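Local coordinates for protein alpha-1,6-mannanase (Bacteroides thetaiotaomicron, PDB 4V1S) that probably hydrolyses alpha-1,6-mannosidic linkages in mannan, as a family 76 glycoside hydrolase homologue of a gut symbiont, at residues R140-G146 and F174-G178. Numbering follows the deposited sequence.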
ATOM      1  N   ARG A 140       6.392 -13.955   9.935  1.00 12.44           N
ATOM      2  CA  ARG A 140       5.178 -13.426   9.281  1.00 11.38           C
ATOM      3  C   ARG A 140       4.577 -12.239  10.009  1.00 12.00           C
ATOM      4  O   ARG A 140       4.686 -12.153  11.249  1.00 12.64           O
ATOM      5  CB  ARG A 140       4.140 -14.517   9.081  1.00 11.77           C
ATOM      6  CG  ARG A 140       4.677 -15.728   8.327  1.00 13.00           C
ATOM      7  CD  ARG A 140       3.596 -16.669   7.870  1.00 12.07           C
ATOM      8  NE  ARG A 140       2.963 -17.347   9.010  1.00 11.48           N
ATOM      9  CZ  ARG A 140       2.106 -18.361   8.888  1.00 12.61           C
ATOM     10  NH1 ARG A 140       1.784 -18.824   7.700  1.00 13.80           N
ATOM     11  NH2 ARG A 140       1.590 -18.947   9.960  1.00 13.96           N
ATOM     12  N   PHE A 141       4.028 -11.318   9.204  1.00 10.84           N
ATOM     13  CA  PHE A 141       3.514 -10.018   9.634  1.00 13.00           C
ATOM     14  C   PHE A 141       2.099  -9.836   9.168  1.00 11.30           C
ATOM     15  O   PHE A 141       1.787 -10.080   8.009  1.00 11.74           O
ATOM     16  CB  PHE A 141       4.420  -8.908   9.076  1.00 12.03           C
ATOM     17  CG  PHE A 141       5.821  -8.976   9.633  1.00 15.15           C
ATOM     18  CD1 PHE A 141       6.738  -9.916   9.128  1.00 13.53           C
ATOM     19  CD2 PHE A 141       6.200  -8.180  10.678  1.00 14.19           C
ATOM     20  CE1 PHE A 141       8.020  -9.998   9.629  1.00 16.51           C
ATOM     21  CE2 PHE A 141       7.483  -8.285  11.212  1.00 18.11           C
ATOM     22  CZ  PHE A 141       8.373  -9.209  10.696  1.00 20.06           C
ATOM     23  N   TYR A 142       1.241  -9.402  10.082  1.00 10.28           N
ATOM     24  CA  TYR A 142      -0.170  -9.304   9.752  1.00  9.74           C
ATOM     25  C   TYR A 142      -0.384  -8.143   8.774  1.00 10.62           C
ATOM     26  O   TYR A 142      -1.251  -8.240   7.915  1.00 11.64           O
ATOM     27  CB  TYR A 142      -1.038  -9.196  11.017  1.00  9.36           C
ATOM     28  CG  TYR A 142      -0.904 -10.407  11.912  1.00 11.67           C
ATOM     29  CD1 TYR A 142      -1.486 -11.610  11.565  1.00 12.59           C
ATOM     30  CD2 TYR A 142      -0.151 -10.369  13.082  1.00 11.93           C
ATOM     31  CE1 TYR A 142      -1.354 -12.743  12.381  1.00 11.25           C
ATOM     32  CE2 TYR A 142      -0.017 -11.502  13.886  1.00 13.24           C
ATOM     33  CZ  TYR A 142      -0.635 -12.684  13.526  1.00 12.22           C
ATOM     34  OH  TYR A 142      -0.530 -13.822  14.309  1.00 12.91           O
ATOM     35  N   ASP A 143       0.421  -7.085   8.878  1.00 10.65           N
ATOM     36  CA  ASP A 143       0.319  -5.982   7.935  1.00 10.03           C
ATOM     37  C   ASP A 143       0.749  -6.372   6.517  1.00  9.53           C
ATOM     38  O   ASP A 143       0.028  -6.091   5.564  1.00 10.14           O
ATOM     39  CB  ASP A 143       1.008  -4.697   8.419  1.00 12.05           C
ATOM     40  CG  ASP A 143       2.502  -4.850   8.626  1.00 11.68           C
ATOM     41  OD1 ASP A 143       2.983  -5.990   8.794  1.00 14.17           O
ATOM     42  OD2 ASP A 143       3.217  -3.817   8.652  1.00 16.61           O
ATOM     43  N   GLU A 144       1.883  -7.067   6.389  1.00 10.50           N
ATOM     44  CA  GLU A 144       2.374  -7.461   5.069  1.00 10.69           C
ATOM     45  C   GLU A 144       1.298  -8.267   4.334  1.00 11.21           C
ATOM     46  O   GLU A 144       1.111  -8.116   3.125  1.00  9.91           O
ATOM     47  CB  GLU A 144       3.661  -8.289   5.159  1.00 11.56           C
ATOM     48  CG  GLU A 144       4.859  -7.484   5.583  1.00 12.09           C
ATOM     49  CD  GLU A 144       6.130  -8.301   5.748  1.00 11.00           C
ATOM     50  OE1 GLU A 144       6.065  -9.552   5.730  1.00 12.78           O
ATOM     51  OE2 GLU A 144       7.214  -7.661   5.963  1.00 13.13           O
ATOM     52  N   ASN A 145       0.610  -9.131   5.076  1.00  9.83           N
ATOM     53  CA  ASN A 145      -0.458  -9.925   4.482  1.00 10.14           C
ATOM     54  C   ASN A 145      -1.625  -9.084   3.976  1.00 10.02           C
ATOM     55  O   ASN A 145      -2.209  -9.408   2.941  1.00 11.04           O
ATOM     56  CB  ASN A 145      -0.905 -11.084   5.409  1.00 11.08           C
ATOM     57  CG  ASN A 145       0.021 -12.279   5.250  1.00 11.10           C
ATOM     58  OD1 ASN A 145      -0.251 -13.179   4.474  1.00 10.90           O
ATOM     59  ND2 ASN A 145       1.177 -12.226   5.901  1.00 10.70           N
ATOM     60  N   GLY A 146      -1.953  -8.014   4.697  1.00  9.88           N
ATOM     61  CA  GLY A 146      -2.997  -7.078   4.281  1.00  9.95           C
ATOM     62  C   GLY A 146      -2.628  -6.234   3.087  1.00 10.58           C
ATOM     63  O   GLY A 146      -3.407  -6.091   2.149  1.00 10.38           O
ATOM     64  N   PHE A 174      -5.108 -14.698   7.054  1.00 14.06           N
ATOM     65  CA  PHE A 174      -3.972 -14.587   7.923  1.00 11.78           C
ATOM     66  C   PHE A 174      -4.025 -13.313   8.740  1.00 11.08           C
ATOM     67  O   PHE A 174      -3.849 -13.337   9.964  1.00  9.85           O
ATOM     68  CB  PHE A 174      -2.640 -14.738   7.195  1.00 10.89           C
ATOM     69  CG  PHE A 174      -1.462 -14.751   8.140  1.00 12.07           C
ATOM     70  CD1 PHE A 174      -1.209 -15.862   8.910  1.00 11.56           C
ATOM     71  CD2 PHE A 174      -0.712 -13.616   8.372  1.00 10.98           C
ATOM     72  CE1 PHE A 174      -0.187 -15.853   9.849  1.00 13.68           C
ATOM     73  CE2 PHE A 174       0.306 -13.600   9.294  1.00 13.33           C
ATOM     74  CZ  PHE A 174       0.577 -14.725  10.033  1.00 11.48           C
ATOM     75  N   SER A 175      -4.230 -12.188   8.080  1.00 10.14           N
ATOM     76  CA  SER A 175      -4.311 -10.899   8.812  1.00 10.58           C
ATOM     77  C   SER A 175      -5.404 -10.971   9.898  1.00 10.71           C
ATOM     78  O   SER A 175      -5.234 -10.484  11.028  1.00 10.20           O
ATOM     79  CB  SER A 175      -4.584  -9.742   7.862  1.00 10.29           C
ATOM     80  OG  SER A 175      -3.539  -9.560   6.932  1.00 10.12           O
ATOM     81  N   LEU A 176      -6.552 -11.547   9.538  1.00 11.10           N
ATOM     82  CA  LEU A 176      -7.658 -11.609  10.499  1.00 11.61           C
ATOM     83  C   LEU A 176      -7.376 -12.543  11.683  1.00 13.61           C
ATOM     84  O   LEU A 176      -7.971 -12.374  12.776  1.00 14.43           O
ATOM     85  CB  LEU A 176      -8.965 -12.023   9.808  1.00 12.51           C
ATOM     86  CG  LEU A 176      -9.602 -10.943   8.951  1.00 14.72           C
ATOM     87  CD1 LEU A 176     -10.657 -11.556   8.037  1.00 19.23           C
ATOM     88  CD2 LEU A 176     -10.201  -9.793   9.759  1.00 15.52           C
ATOM     89  N   SER A 177      -6.427 -13.472  11.505  1.00 12.01           N
ATOM     90  CA  SER A 177      -6.067 -14.372  12.588  1.00 13.11           C
ATOM     91  C   SER A 177      -5.225 -13.598  13.625  1.00 14.40           C
ATOM     92  O   SER A 177      -5.009 -14.090  14.738  1.00 16.01           O
ATOM     93  CB  SER A 177      -5.282 -15.598  12.107  1.00 15.00           C
ATOM     94  OG  SER A 177      -3.919 -15.305  11.760  1.00 16.43           O
ATOM     95  N   GLY A 178      -4.759 -12.388  13.277  1.00 12.90           N
ATOM     96  CA  GLY A 178      -3.997 -11.581  14.250  1.00 12.57           C
ATOM     97  C   GLY A 178      -4.885 -10.713  15.138  1.00 11.96           C
ATOM     98  O   GLY A 178      -4.387 -10.000  15.994  1.00 13.79           O
TER
HETATM   99  O   HOH W   1      -2.297 -15.753  13.893  1.00 14.53           O
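A buried, largely aromatic contact joins the N-terminal turn of helix 142-159 to the C-terminal end of helix 162-177, the next helix in the chain. The Tyr142 ring lies along the end of helix 162-177, with Phe174 O and Ser177 OG at its edge. It lies nearly parallel to Phe174 (planes at 15°), but with centroids 4.8 Å apart the rings barely overlap; over a Tyr142 face, Gly178 CA makes a CH-pi contact 3.6 Å from the centroid, where a side chain on residue 178 would clash. Such neighbouring antiparallel helices, linked by a short turn, are the helical hairpins from which the (alpha/alpha)6 barrel of family 76 enzymes is built. Ser175 OG donates a 2.8 Å hydrogen bond to Tyr142 O, where the backbones come closest, and a water bridges Tyr142 OH and Ser177 OG. Phe141, the N-cap residue, accepts a 3.1 Å bond at O from Asn145 ND2, while Asn145 OD1 bonds to Tyr127. The Arg140 guanidinium, salt-bridged to Glu191, packs against Phe174, with CZ 3.5 Å from CE1.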